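Local structure of proline iminopeptidase-related protein (Thermus thermophilus, 2YYS) at residues L31-P35 / A101-G105; V129-A135 / L205-T211; F167-P173 / R228-S232. The protein is of unknown function but is related to the proline iminopeptidases of peptidase family S33 and may have peptidase activity. Residues are numbered along the deposited sequence.

Interaction 1: residues L31-P35 / A101-G105; sequences LHGGP and AHGFG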
ATOM      1  N   LEU A  31       5.045  -2.926  -0.728  1.00 16.21           N
ATOM      2  CA  LEU A  31       4.479  -2.531   0.552  1.00 16.12           C
ATOM      3  C   LEU A  31       2.945  -2.562   0.480  1.00 16.19           C
ATOM      4  O   LEU A  31       2.317  -1.662  -0.093  1.00 16.01           O
ATOM      5  CB  LEU A  31       5.002  -1.143   0.941  1.00 16.41           C
ATOM      6  CG  LEU A  31       6.482  -1.121   1.353  1.00 18.08           C
ATOM      7  CD1 LEU A  31       7.039   0.301   1.369  1.00 19.57           C
ATOM      8  CD2 LEU A  31       6.662  -1.772   2.720  1.00 19.06           C
ATOM      9  N   HIS A  32       2.339  -3.606   1.042  1.00 16.34           N
ATOM     10  CA  HIS A  32       0.878  -3.718   1.066  1.00 16.90           C
ATOM     11  C   HIS A  32       0.260  -2.719   2.060  1.00 17.61           C
ATOM     12  O   HIS A  32       0.957  -2.079   2.860  1.00 17.60           O
ATOM     13  CB  HIS A  32       0.434  -5.141   1.425  1.00 16.63           C
ATOM     14  CG  HIS A  32       0.709  -5.496   2.848  1.00 16.32           C
ATOM     15  ND1 HIS A  32       1.740  -6.331   3.220  1.00 17.33           N
ATOM     16  CD2 HIS A  32       0.125  -5.087   3.994  1.00 15.13           C
ATOM     17  CE1 HIS A  32       1.762  -6.430   4.534  1.00 15.73           C
ATOM     18  NE2 HIS A  32       0.793  -5.685   5.030  1.00 17.29           N
ATOM     19  N   GLY A  33      -1.062  -2.650   2.034  1.00 18.20           N
ATOM     20  CA  GLY A  33      -1.812  -1.710   2.838  1.00 19.40           C
ATOM     21  C   GLY A  33      -2.439  -2.365   4.047  1.00 19.90           C
ATOM     22  O   GLY A  33      -2.057  -3.452   4.436  1.00 20.02           O
ATOM     23  N   GLY A  34      -3.408  -1.691   4.640  1.00 20.40           N
ATOM     24  CA  GLY A  34      -4.028  -2.145   5.866  1.00 21.28           C
ATOM     25  C   GLY A  34      -4.136  -0.957   6.804  1.00 21.82           C
ATOM     26  O   GLY A  34      -4.913  -0.064   6.529  1.00 22.69           O
ATOM     27  N   PRO A  35      -3.351  -0.904   7.876  1.00 22.27           N
ATOM     28  CA  PRO A  35      -2.333  -1.915   8.190  1.00 22.20           C
ATOM     29  C   PRO A  35      -2.928  -3.266   8.604  1.00 21.45           C
ATOM     30  O   PRO A  35      -4.121  -3.371   8.858  1.00 21.98           O
ATOM     31  CB  PRO A  35      -1.531  -1.275   9.333  1.00 22.98           C
ATOM     32  CG  PRO A  35      -2.445  -0.213   9.948  1.00 22.92           C
ATOM     33  CD  PRO A  35      -3.415   0.179   8.874  1.00 22.49           C
ATOM     34  N   ALA A 101       3.923   0.515  -3.655  1.00 15.93           N
ATOM     35  CA  ALA A 101       3.066   0.611  -2.479  1.00 15.80           C
ATOM     36  C   ALA A 101       1.591   0.662  -2.851  1.00 15.92           C
ATOM     37  O   ALA A 101       1.230   1.135  -3.929  1.00 16.87           O
ATOM     38  CB  ALA A 101       3.418   1.847  -1.674  1.00 15.87           C
ATOM     39  N   HIS A 102       0.739   0.207  -1.937  1.00 15.47           N
ATOM     40  CA  HIS A 102      -0.701   0.266  -2.110  1.00 15.32           C
ATOM     41  C   HIS A 102      -1.368   0.709  -0.805  1.00 15.49           C
ATOM     42  O   HIS A 102      -1.052   0.206   0.269  1.00 15.07           O
ATOM     43  CB  HIS A 102      -1.230  -1.097  -2.546  1.00 16.01           C
ATOM     44  CG  HIS A 102      -2.700  -1.110  -2.822  1.00 15.99           C
ATOM     45  ND1 HIS A 102      -3.574  -1.913  -2.126  1.00 16.92           N
ATOM     46  CD2 HIS A 102      -3.450  -0.420  -3.715  1.00 16.49           C
ATOM     47  CE1 HIS A 102      -4.800  -1.722  -2.581  1.00 16.99           C
ATOM     48  NE2 HIS A 102      -4.752  -0.828  -3.552  1.00 16.10           N
ATOM     49  N   GLY A 103      -2.290   1.662  -0.901  1.00 15.54           N
ATOM     50  CA  GLY A 103      -3.020   2.142   0.259  1.00 15.61           C
ATOM     51  C   GLY A 103      -2.098   2.732   1.308  1.00 15.79           C
ATOM     52  O   GLY A 103      -1.260   3.575   0.983  1.00 15.82           O
ATOM     53  N   PHE A 104      -2.245   2.260   2.549  1.00 16.13           N
ATOM     54  CA  PHE A 104      -1.410   2.670   3.670  1.00 16.79           C
ATOM     55  C   PHE A 104       0.070   2.402   3.428  1.00 16.20           C
ATOM     56  O   PHE A 104       0.916   3.080   3.988  1.00 15.86           O
ATOM     57  CB  PHE A 104      -1.843   1.963   4.959  1.00 17.53           C
ATOM     58  CG  PHE A 104      -1.059   2.386   6.173  1.00 19.94           C
ATOM     59  CD1 PHE A 104      -1.017   3.716   6.559  1.00 23.52           C
ATOM     60  CD2 PHE A 104      -0.338   1.463   6.898  1.00 22.34           C
ATOM     61  CE1 PHE A 104      -0.277   4.104   7.673  1.00 25.33           C
ATOM     62  CE2 PHE A 104       0.393   1.837   8.003  1.00 23.23           C
ATOM     63  CZ  PHE A 104       0.426   3.149   8.394  1.00 24.74           C
ATOM     64  N   GLY A 105       0.374   1.402   2.606  1.00 16.09           N
ATOM     65  CA  GLY A 105       1.732   1.164   2.164  1.00 16.31           C
ATOM     66  C   GLY A 105       2.446   2.428   1.715  1.00 16.15           C
ATOM     67  O   GLY A 105       3.663   2.525   1.850  1.00 15.71           O
TER
HETATM   68  O   HOH W   1      -2.727  -3.761  -0.135  1.00 22.65           O
HETATM   69  O   HOH W   2      -4.499   0.404   3.030  1.00 15.94           O

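Interaction 2: residues V129-A135 / L205-T211; sequences VNFPWLA and LWRLDYT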
ATOM      1  N   VAL A 129      -2.786   8.723   2.784  1.00 18.34           N
ATOM      2  CA  VAL A 129      -1.902   9.532   3.607  1.00 18.83           C
ATOM      3  C   VAL A 129      -2.615  10.353   4.678  1.00 18.48           C
ATOM      4  O   VAL A 129      -1.999  10.740   5.658  1.00 18.63           O
ATOM      5  CB  VAL A 129      -1.058  10.491   2.751  1.00 19.39           C
ATOM      6  CG1 VAL A 129      -0.207   9.720   1.744  1.00 19.69           C
ATOM      7  CG2 VAL A 129      -1.929  11.498   2.042  1.00 20.46           C
ATOM      8  N   ASN A 130      -3.894  10.644   4.468  1.00 18.00           N
ATOM      9  CA  ASN A 130      -4.664  11.499   5.350  1.00 17.59           C
ATOM     10  C   ASN A 130      -5.817  10.692   5.922  1.00 17.61           C
ATOM     11  O   ASN A 130      -6.849  10.529   5.281  1.00 17.29           O
ATOM     12  CB  ASN A 130      -5.182  12.738   4.596  1.00 17.22           C
ATOM     13  CG  ASN A 130      -5.835  13.756   5.532  1.00 16.96           C
ATOM     14  OD1 ASN A 130      -6.268  13.407   6.621  1.00 16.67           O
ATOM     15  ND2 ASN A 130      -5.902  15.018   5.105  1.00 16.62           N
ATOM     16  N   PHE A 131      -5.627  10.178   7.131  1.00 17.78           N
ATOM     17  CA  PHE A 131      -6.634   9.346   7.771  1.00 17.89           C
ATOM     18  C   PHE A 131      -7.850  10.120   8.280  1.00 17.90           C
ATOM     19  O   PHE A 131      -8.961   9.614   8.167  1.00 17.22           O
ATOM     20  CB  PHE A 131      -6.010   8.465   8.857  1.00 18.17           C
ATOM     21  CG  PHE A 131      -5.331   7.251   8.299  1.00 19.72           C
ATOM     22  CD1 PHE A 131      -6.018   6.045   8.188  1.00 21.55           C
ATOM     23  CD2 PHE A 131      -4.031   7.321   7.832  1.00 21.34           C
ATOM     24  CE1 PHE A 131      -5.408   4.923   7.643  1.00 21.57           C
ATOM     25  CE2 PHE A 131      -3.416   6.201   7.278  1.00 22.26           C
ATOM     26  CZ  PHE A 131      -4.111   5.000   7.188  1.00 21.16           C
ATOM     27  N   PRO A 132      -7.683  11.316   8.850  1.00 17.91           N
ATOM     28  CA  PRO A 132      -8.857  12.154   9.120  1.00 18.12           C
ATOM     29  C   PRO A 132      -9.740  12.352   7.895  1.00 17.63           C
ATOM     30  O   PRO A 132     -10.941  12.332   8.038  1.00 17.40           O
ATOM     31  CB  PRO A 132      -8.252  13.482   9.593  1.00 18.34           C
ATOM     32  CG  PRO A 132      -6.980  13.054  10.276  1.00 18.36           C
ATOM     33  CD  PRO A 132      -6.452  11.927   9.374  1.00 17.90           C
ATOM     34  N   TRP A 133      -9.149  12.540   6.723  1.00 17.94           N
ATOM     35  CA  TRP A 133      -9.918  12.663   5.479  1.00 17.93           C
ATOM     36  C   TRP A 133     -10.693  11.372   5.186  1.00 18.19           C
ATOM     37  O   TRP A 133     -11.875  11.409   4.861  1.00 17.80           O
ATOM     38  CB  TRP A 133      -8.992  13.006   4.300  1.00 17.95           C
ATOM     39  CG  TRP A 133      -9.698  13.090   2.987  1.00 17.19           C
ATOM     40  CD1 TRP A 133     -10.412  14.156   2.501  1.00 16.82           C
ATOM     41  CD2 TRP A 133      -9.790  12.059   1.992  1.00 15.99           C
ATOM     42  NE1 TRP A 133     -10.933  13.851   1.263  1.00 16.16           N
ATOM     43  CE2 TRP A 133     -10.572  12.571   0.928  1.00 15.57           C
ATOM     44  CE3 TRP A 133      -9.279  10.752   1.885  1.00 16.42           C
ATOM     45  CZ2 TRP A 133     -10.857  11.825  -0.220  1.00 14.51           C
ATOM     46  CZ3 TRP A 133      -9.566  10.007   0.744  1.00 14.99           C
ATOM     47  CH2 TRP A 133     -10.348  10.550  -0.296  1.00 14.53           C
ATOM     48  N   LEU A 134     -10.022  10.230   5.310  1.00 18.71           N
ATOM     49  CA  LEU A 134     -10.669   8.937   5.086  1.00 18.84           C
ATOM     50  C   LEU A 134     -11.822   8.710   6.048  1.00 19.01           C
ATOM     51  O   LEU A 134     -12.858   8.155   5.668  1.00 18.52           O
ATOM     52  CB  LEU A 134      -9.651   7.799   5.197  1.00 18.81           C
ATOM     53  CG  LEU A 134     -10.128   6.364   4.945  1.00 18.56           C
ATOM     54  CD1 LEU A 134     -10.896   6.237   3.628  1.00 18.63           C
ATOM     55  CD2 LEU A 134      -8.951   5.398   4.953  1.00 18.04           C
ATOM     56  N   ALA A 135     -11.649   9.151   7.295  1.00 19.36           N
ATOM     57  CA  ALA A 135     -12.688   9.000   8.312  1.00 19.35           C
ATOM     58  C   ALA A 135     -13.909   9.862   7.969  1.00 19.17           C
ATOM     59  O   ALA A 135     -15.041   9.444   8.135  1.00 19.89           O
ATOM     60  CB  ALA A 135     -12.141   9.360   9.691  1.00 19.56           C
ATOM     61  N   LEU A 205      -3.771   5.880  14.754  1.00 26.20           N
ATOM     62  CA  LEU A 205      -3.618   5.893  13.296  1.00 25.98           C
ATOM     63  C   LEU A 205      -4.640   6.794  12.608  1.00 25.28           C
ATOM     64  O   LEU A 205      -4.315   7.470  11.648  1.00 24.84           O
ATOM     65  CB  LEU A 205      -3.751   4.484  12.709  1.00 26.49           C
ATOM     66  CG  LEU A 205      -3.607   4.385  11.173  1.00 27.57           C
ATOM     67  CD1 LEU A 205      -2.195   4.711  10.739  1.00 28.75           C
ATOM     68  CD2 LEU A 205      -3.983   3.011  10.676  1.00 29.72           C
ATOM     69  N   TRP A 206      -5.867   6.791  13.097  1.00 24.91           N
ATOM     70  CA  TRP A 206      -6.916   7.620  12.507  1.00 25.28           C
ATOM     71  C   TRP A 206      -6.740   9.133  12.682  1.00 24.32           C
ATOM     72  O   TRP A 206      -7.413   9.904  12.006  1.00 23.57           O
ATOM     73  CB  TRP A 206      -8.287   7.148  12.979  1.00 25.45           C
ATOM     74  CG  TRP A 206      -8.604   5.876  12.324  1.00 28.24           C
ATOM     75  CD1 TRP A 206      -8.388   4.624  12.815  1.00 31.77           C
ATOM     76  CD2 TRP A 206      -9.124   5.705  11.009  1.00 29.84           C
ATOM     77  NE1 TRP A 206      -8.765   3.678  11.894  1.00 32.57           N
ATOM     78  CE2 TRP A 206      -9.220   4.316  10.770  1.00 31.91           C
ATOM     79  CE3 TRP A 206      -9.524   6.586   9.999  1.00 29.17           C
ATOM     80  CZ2 TRP A 206      -9.710   3.791   9.570  1.00 31.07           C
ATOM     81  CZ3 TRP A 206     -10.010   6.063   8.810  1.00 29.61           C
ATOM     82  CH2 TRP A 206     -10.095   4.678   8.606  1.00 29.96           C
ATOM     83  N   ARG A 207      -5.829   9.543  13.561  1.00 23.66           N
ATOM     84  CA  ARG A 207      -5.430  10.950  13.660  1.00 23.67           C
ATOM     85  C   ARG A 207      -4.285  11.308  12.713  1.00 22.80           C
ATOM     86  O   ARG A 207      -3.959  12.476  12.562  1.00 22.03           O
ATOM     87  CB  ARG A 207      -5.038  11.302  15.104  1.00 23.67           C
ATOM     88  CG  ARG A 207      -6.175  11.125  16.105  1.00 25.83           C
ATOM     89  CD  ARG A 207      -5.865  11.660  17.507  1.00 28.63           C
ATOM     90  NE  ARG A 207      -4.629  11.095  18.054  1.00 31.59           N
ATOM     91  CZ  ARG A 207      -4.539   9.980  18.801  1.00 33.34           C
ATOM     92  NH1 ARG A 207      -5.612   9.258  19.110  1.00 33.61           N
ATOM     93  NH2 ARG A 207      -3.351   9.580  19.242  1.00 33.67           N
ATOM     94  N   LEU A 208      -3.667  10.316  12.081  1.00 22.61           N
ATOM     95  CA  LEU A 208      -2.474  10.574  11.282  1.00 22.82           C
ATOM     96  C   LEU A 208      -2.814  11.250   9.958  1.00 22.33           C
ATOM     97  O   LEU A 208      -3.468  10.664   9.100  1.00 22.04           O
ATOM     98  CB  LEU A 208      -1.679   9.293  11.018  1.00 23.27           C
ATOM     99  CG  LEU A 208      -0.485   9.471  10.068  1.00 25.33           C
ATOM    100  CD1 LEU A 208       0.573  10.431  10.654  1.00 26.78           C
ATOM    101  CD2 LEU A 208       0.129   8.122   9.733  1.00 27.09           C
ATOM    102  N   ASP A 209      -2.365  12.487   9.811  1.00 21.65           N
ATOM    103  CA  ASP A 209      -2.354  13.160   8.527  1.00 21.77           C
ATOM    104  C   ASP A 209      -0.913  13.397   8.100  1.00 21.31           C
ATOM    105  O   ASP A 209      -0.271  14.338   8.545  1.00 21.70           O
ATOM    106  CB  ASP A 209      -3.109  14.486   8.607  1.00 21.89           C
ATOM    107  CG  ASP A 209      -3.127  15.223   7.289  1.00 22.68           C
ATOM    108  OD1 ASP A 209      -2.852  14.595   6.244  1.00 23.13           O
ATOM    109  OD2 ASP A 209      -3.413  16.434   7.205  1.00 25.71           O
ATOM    110  N   TYR A 210      -0.420  12.533   7.218  1.00 20.63           N
ATOM    111  CA  TYR A 210       0.934  12.618   6.686  1.00 19.85           C
ATOM    112  C   TYR A 210       1.141  13.766   5.675  1.00 19.88           C
ATOM    113  O   TYR A 210       2.278  14.054   5.274  1.00 19.29           O
ATOM    114  CB  TYR A 210       1.307  11.266   6.040  1.00 19.74           C
ATOM    115  CG  TYR A 210       2.770  11.111   5.737  1.00 19.18           C
ATOM    116  CD1 TYR A 210       3.693  10.937   6.761  1.00 20.42           C
ATOM    117  CD2 TYR A 210       3.243  11.177   4.432  1.00 19.98           C
ATOM    118  CE1 TYR A 210       5.056  10.808   6.494  1.00 19.27           C
ATOM    119  CE2 TYR A 210       4.597  11.063   4.153  1.00 20.65           C
ATOM    120  CZ  TYR A 210       5.499  10.870   5.191  1.00 19.57           C
ATOM    121  OH  TYR A 210       6.843  10.750   4.924  1.00 18.75           O
ATOM    122  N   THR A 211       0.051  14.409   5.252  1.00 19.82           N
ATOM    123  CA  THR A 211       0.108  15.460   4.228  1.00 20.19           C
ATOM    124  C   THR A 211       1.239  16.488   4.374  1.00 20.44           C
ATOM    125  O   THR A 211       1.914  16.775   3.382  1.00 20.31           O
ATOM    126  CB  THR A 211      -1.222  16.219   4.144  1.00 20.36           C
ATOM    127  OG1 THR A 211      -2.298  15.307   3.908  1.00 19.82           O
ATOM    128  CG2 THR A 211      -1.246  17.150   2.942  1.00 21.18           C
TER

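Interaction 3: residues F167-P173 / R228-S232; sequences FDRLMFP and RDGTS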
ATOM      1  N   PHE A 167     -16.342   0.196   3.630  1.00 22.45           N
ATOM      2  CA  PHE A 167     -15.123   0.118   2.822  1.00 22.45           C
ATOM      3  C   PHE A 167     -15.415  -0.487   1.446  1.00 22.25           C
ATOM      4  O   PHE A 167     -14.832  -0.062   0.462  1.00 21.43           O
ATOM      5  CB  PHE A 167     -14.002  -0.652   3.546  1.00 22.51           C
ATOM      6  CG  PHE A 167     -13.197   0.195   4.512  1.00 23.15           C
ATOM      7  CD1 PHE A 167     -12.312   1.163   4.046  1.00 24.36           C
ATOM      8  CD2 PHE A 167     -13.329   0.027   5.882  1.00 23.75           C
ATOM      9  CE1 PHE A 167     -11.574   1.946   4.935  1.00 23.35           C
ATOM     10  CE2 PHE A 167     -12.595   0.805   6.772  1.00 24.69           C
ATOM     11  CZ  PHE A 167     -11.719   1.761   6.302  1.00 24.45           C
ATOM     12  N   ASP A 168     -16.342  -1.445   1.370  1.00 22.29           N
ATOM     13  CA  ASP A 168     -16.686  -2.088   0.094  1.00 22.77           C
ATOM     14  C   ASP A 168     -17.261  -1.051  -0.889  1.00 22.60           C
ATOM     15  O   ASP A 168     -16.949  -1.060  -2.081  1.00 21.72           O
ATOM     16  CB  ASP A 168     -17.725  -3.211   0.286  1.00 22.88           C
ATOM     17  CG  ASP A 168     -17.111  -4.559   0.728  1.00 24.24           C
ATOM     18  OD1 ASP A 168     -15.868  -4.696   0.843  1.00 23.48           O
ATOM     19  OD2 ASP A 168     -17.840  -5.553   0.982  1.00 25.45           O
ATOM     20  N   ARG A 169     -18.092  -0.154  -0.365  1.00 22.60           N
ATOM     21  CA  ARG A 169     -18.694   0.912  -1.170  1.00 23.19           C
ATOM     22  C   ARG A 169     -17.636   1.879  -1.712  1.00 21.63           C
ATOM     23  O   ARG A 169     -17.653   2.248  -2.894  1.00 21.74           O
ATOM     24  CB  ARG A 169     -19.723   1.674  -0.335  1.00 23.84           C
ATOM     25  CG  ARG A 169     -20.893   2.191  -1.115  1.00 28.00           C
ATOM     26  CD  ARG A 169     -22.029   2.740  -0.233  1.00 31.59           C
ATOM     27  NE  ARG A 169     -22.582   1.661   0.571  1.00 32.81           N
ATOM     28  CZ  ARG A 169     -22.960   1.748   1.840  1.00 33.37           C
ATOM     29  NH1 ARG A 169     -22.893   2.885   2.529  1.00 33.40           N
ATOM     30  NH2 ARG A 169     -23.429   0.662   2.423  1.00 34.06           N
ATOM     31  N   LEU A 170     -16.717   2.284  -0.844  1.00 20.05           N
ATOM     32  CA  LEU A 170     -15.617   3.159  -1.243  1.00 19.16           C
ATOM     33  C   LEU A 170     -14.679   2.466  -2.234  1.00 18.13           C
ATOM     34  O   LEU A 170     -14.236   3.067  -3.207  1.00 16.58           O
ATOM     35  CB  LEU A 170     -14.836   3.624  -0.008  1.00 19.16           C
ATOM     36  CG  LEU A 170     -15.635   4.419   1.021  1.00 19.09           C
ATOM     37  CD1 LEU A 170     -14.715   4.890   2.129  1.00 20.05           C
ATOM     38  CD2 LEU A 170     -16.351   5.616   0.400  1.00 19.25           C
ATOM     39  N   MET A 171     -14.407   1.191  -1.998  1.00 17.70           N
ATOM     40  CA  MET A 171     -13.384   0.466  -2.764  1.00 18.04           C
ATOM     41  C   MET A 171     -13.817  -0.124  -4.114  1.00 18.42           C
ATOM     42  O   MET A 171     -12.995  -0.237  -5.034  1.00 18.10           O
ATOM     43  CB  MET A 171     -12.818  -0.667  -1.915  1.00 18.20           C
ATOM     44  CG  MET A 171     -11.915  -0.205  -0.776  1.00 17.43           C
ATOM     45  SD  MET A 171     -11.211  -1.598   0.063  1.00 18.07           S
ATOM     46  CE  MET A 171     -10.087  -0.821   1.169  1.00 18.65           C
ATOM     47  N   PHE A 172     -15.088  -0.513  -4.230  1.00 18.87           N
ATOM     48  CA  PHE A 172     -15.550  -1.333  -5.356  1.00 19.25           C
ATOM     49  C   PHE A 172     -16.712  -0.667  -6.094  1.00 19.40           C
ATOM     50  O   PHE A 172     -17.846  -0.695  -5.619  1.00 19.64           O
ATOM     51  CB  PHE A 172     -15.974  -2.728  -4.868  1.00 19.77           C
ATOM     52  CG  PHE A 172     -14.853  -3.519  -4.254  1.00 18.83           C
ATOM     53  CD1 PHE A 172     -13.797  -3.963  -5.030  1.00 19.01           C
ATOM     54  CD2 PHE A 172     -14.843  -3.791  -2.897  1.00 18.37           C
ATOM     55  CE1 PHE A 172     -12.759  -4.685  -4.464  1.00 19.42           C
ATOM     56  CE2 PHE A 172     -13.801  -4.507  -2.323  1.00 18.23           C
ATOM     57  CZ  PHE A 172     -12.765  -4.953  -3.105  1.00 18.40           C
ATOM     58  N   PRO A 173     -16.433  -0.052  -7.238  1.00 19.71           N
ATOM     59  CA  PRO A 173     -17.501   0.556  -8.052  1.00 20.18           C
ATOM     60  C   PRO A 173     -18.509  -0.452  -8.613  1.00 21.22           C
ATOM     61  O   PRO A 173     -19.655  -0.061  -8.818  1.00 20.85           O
ATOM     62  CB  PRO A 173     -16.743   1.234  -9.195  1.00 19.80           C
ATOM     63  CG  PRO A 173     -15.399   0.536  -9.245  1.00 19.49           C
ATOM     64  CD  PRO A 173     -15.099   0.147  -7.835  1.00 18.92           C
ATOM     65  N   ARG A 228     -12.796   6.123  -9.032  1.00 18.22           N
ATOM     66  CA  ARG A 228     -13.871   5.716  -8.127  1.00 18.57           C
ATOM     67  C   ARG A 228     -13.409   5.004  -6.858  1.00 17.70           C
ATOM     68  O   ARG A 228     -14.188   4.334  -6.186  1.00 17.48           O
ATOM     69  CB  ARG A 228     -14.885   4.880  -8.912  1.00 19.13           C
ATOM     70  CG  ARG A 228     -15.546   5.721 -10.023  1.00 22.49           C
ATOM     71  CD  ARG A 228     -16.674   5.039 -10.788  1.00 26.55           C
ATOM     72  NE  ARG A 228     -17.814   4.697  -9.937  1.00 31.00           N
ATOM     73  CZ  ARG A 228     -18.893   4.023 -10.353  1.00 35.67           C
ATOM     74  NH1 ARG A 228     -18.995   3.627 -11.621  1.00 36.24           N
ATOM     75  NH2 ARG A 228     -19.876   3.737  -9.499  1.00 36.51           N
ATOM     76  N   ASP A 229     -12.136   5.175  -6.520  1.00 17.72           N
ATOM     77  CA  ASP A 229     -11.590   4.692  -5.254  1.00 16.96           C
ATOM     78  C   ASP A 229     -11.883   5.754  -4.203  1.00 17.34           C
ATOM     79  O   ASP A 229     -11.142   6.729  -4.065  1.00 16.95           O
ATOM     80  CB  ASP A 229     -10.093   4.454  -5.399  1.00 17.19           C
ATOM     81  CG  ASP A 229      -9.450   3.886  -4.150  1.00 16.52           C
ATOM     82  OD1 ASP A 229     -10.146   3.709  -3.131  1.00 15.47           O
ATOM     83  OD2 ASP A 229      -8.236   3.607  -4.106  1.00 16.22           O
ATOM     84  N   GLY A 230     -12.997   5.582  -3.495  1.00 17.28           N
ATOM     85  CA  GLY A 230     -13.385   6.493  -2.438  1.00 17.35           C
ATOM     86  C   GLY A 230     -12.500   6.484  -1.194  1.00 17.20           C
ATOM     87  O   GLY A 230     -12.735   7.298  -0.304  1.00 17.83           O
ATOM     88  N   THR A 231     -11.514   5.582  -1.122  1.00 17.05           N
ATOM     89  CA  THR A 231     -10.516   5.595  -0.049  1.00 16.61           C
ATOM     90  C   THR A 231      -9.259   6.395  -0.368  1.00 16.87           C
ATOM     91  O   THR A 231      -8.426   6.592   0.514  1.00 17.52           O
ATOM     92  CB  THR A 231     -10.067   4.169   0.346  1.00 16.59           C
ATOM     93  OG1 THR A 231      -9.259   3.588  -0.686  1.00 14.76           O
ATOM     94  CG2 THR A 231     -11.236   3.230   0.515  1.00 17.03           C
ATOM     95  N   SER A 232      -9.111   6.843  -1.611  1.00 16.89           N
ATOM     96  CA  SER A 232      -7.884   7.505  -2.066  1.00 16.73           C
ATOM     97  C   SER A 232      -8.119   8.756  -2.919  1.00 16.83           C
ATOM     98  O   SER A 232      -7.398   9.724  -2.768  1.00 16.44           O
ATOM     99  CB  SER A 232      -7.037   6.526  -2.886  1.00 16.72           C
ATOM    100  OG  SER A 232      -5.758   7.066  -3.181  1.00 16.33           O
TER
HETATM  101  O   HOH W   3     -16.283   2.617  -5.585  1.00 16.13           O

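Interaction 1: residues L31-P35 / A101-G105
Phe104 points its CA-to-CB bond toward residues 31-35 and packs obliquely beside Pro35, with Phe104 CD2 3.9 Å from Pro35 CB; Phe104 CB also comes within 4.0 Å of Gly34 N. The two segments form one parallel bridge, Leu31 with Ala101: their CA atoms are 4.6 Å apart, His102 N donates to Leu31 O at 3.1 Å (150° at the hydrogen), and Ala101 CA gives a CA-H...O contact to Leu31 O at 3.4 Å. At Gly33 and Gly105 the backbones pass too closely for a CB: an ideal one would fall 2.8 Å from His102 O on Gly33 and 2.2 Å from Leu31 O on Gly105. From His102 to Gly105 the chain makes a type II' turn, closed by Gly105 N donating to His102 O at 3.0 Å, and Gly103 has phi +60° and psi -128°. This is the strand-turn-helix geometry of the nucleophile elbow of α/β hydrolases; Ala-His-Gly-Phe-Gly aligns with Gly-X-Ser-X-Gly, with Ala101 at the first glycine position and Gly103 at the nucleophile position. Facing it is the family's His-Gly-Gly-Pro loop, with a cis peptide before Pro35. One water accepts from Gly34 N (2.9 Å) and Phe104 N (3.0 Å), an arrangement consistent with the oxyanion hole of relatives; another accepts from Gly33 N at 3.0 Å and is hydrogen-bonded to His102 ND1 at 2.8 Å, while His102 NE2 bonds His255 O. The contact thus presents two amides placed like an oxyanion hole, but the elbow offers no side-chain hydroxyl for classical serine catalysis.

Interaction 2: residues V129-A135 / L205-T211
At the apolar centre Leu205 CG sits over one face of the Phe131 ring, 4.0 Å from the ring centroid and 11° off its normal, a CH-pi contact. The edge of Phe131 meets the face of Trp206 in a T-shaped pair, with the Phe131 and Trp206 six-membered-ring centroids 5.4 Å apart and the planes at 88°. One helical turn later, Leu134 CG lies at the edge of the indole, 3.9 Å from Trp206 CZ3, and Ala135 CB is 3.8 Å from Trp206 CE3. Before Phe131 in sequence, Val129 CB and Tyr210 CB approach to 4.1 Å. The backbones are joined by a single bridge at Asn130 and Asp209 (CA-CA 4.3 Å): Tyr210 N donates to Val129 O at 2.9 Å and Phe131 N to Leu208 O at 3.0 Å. At the polar edge, Asn130 OD1 accepts from Trp133 N at 3.0 Å, an N-cap of helix 131-141, while Asp209 OD1 accepts from Thr211 N at 3.1 Å in an Asx turn. Tyr235 OH bonds both Asn130 and Thr211. Mostly helical and strandless, the chain between these segments is consistent with the helical cap inserted in many α/β hydrolases; the contact would bring its ends together.

Interaction 3: residues F167-P173 / R228-S232
One direct hydrogen bond, Gly230 N to Leu170 O at 2.8 Å, joins the segments near the end of helix 163-171; a water lies 3.0 Å from Arg169 O and 2.8 Å from Arg228 O, within hydrogen-bonding reach of both though with more acceptors nearby than protons. Within the loop, Asp229 OD1 accepts from Thr231 N at 3.1 Å, an Asx turn, and also from Thr231 OG1 at 2.6 Å. Among apolar contacts, Thr231 CG2 is 3.7 Å from both Leu170 CB and Met171 CG, and 4.2 Å from Phe167 CD1 at the ring edge. An ideal CB on Gly230 would clash with Leu170 CD2 at 2.9 Å. Pro173 CB lies over one face of the Arg228 guanidinium, 3.7 Å from Arg228 NE, and Arg228 NH1 salt-bridges Glu252. Asp229 OD2 bonds His255 ND1, consistent with an acid-histidine pair. The contact sets the end of helix 163-171 on the loop between strand 221-226 and helix 236-243, with Leu138 of helix 131-141 touching Phe167 and Leu170.

The three contacts form a triangle, with centres 14 Å (1 to 2), 15 Å (1 to 3) and 16 Å (2 to 3) apart. Interaction 1 lies at the ends of strands 27-31 and 97-102 and closes before the others open; interactions 2 and 3 then alternate their segments, interlacing the helical insertion with the loop after strand 221-226. Interactions 1 and 2 touch at Phe104 CD1 and Phe131 CZ (3.4 Å), interactions 2 and 3 at Leu134 CD1 and Thr231 CA (3.8 Å). Interactions 1 and 3 lie about 6 Å apart (nearest atoms), but His255 bonds His102 of interaction 1 and Asp229 of interaction 3, consistent with the cap-like helices and the elbow facing one pocket.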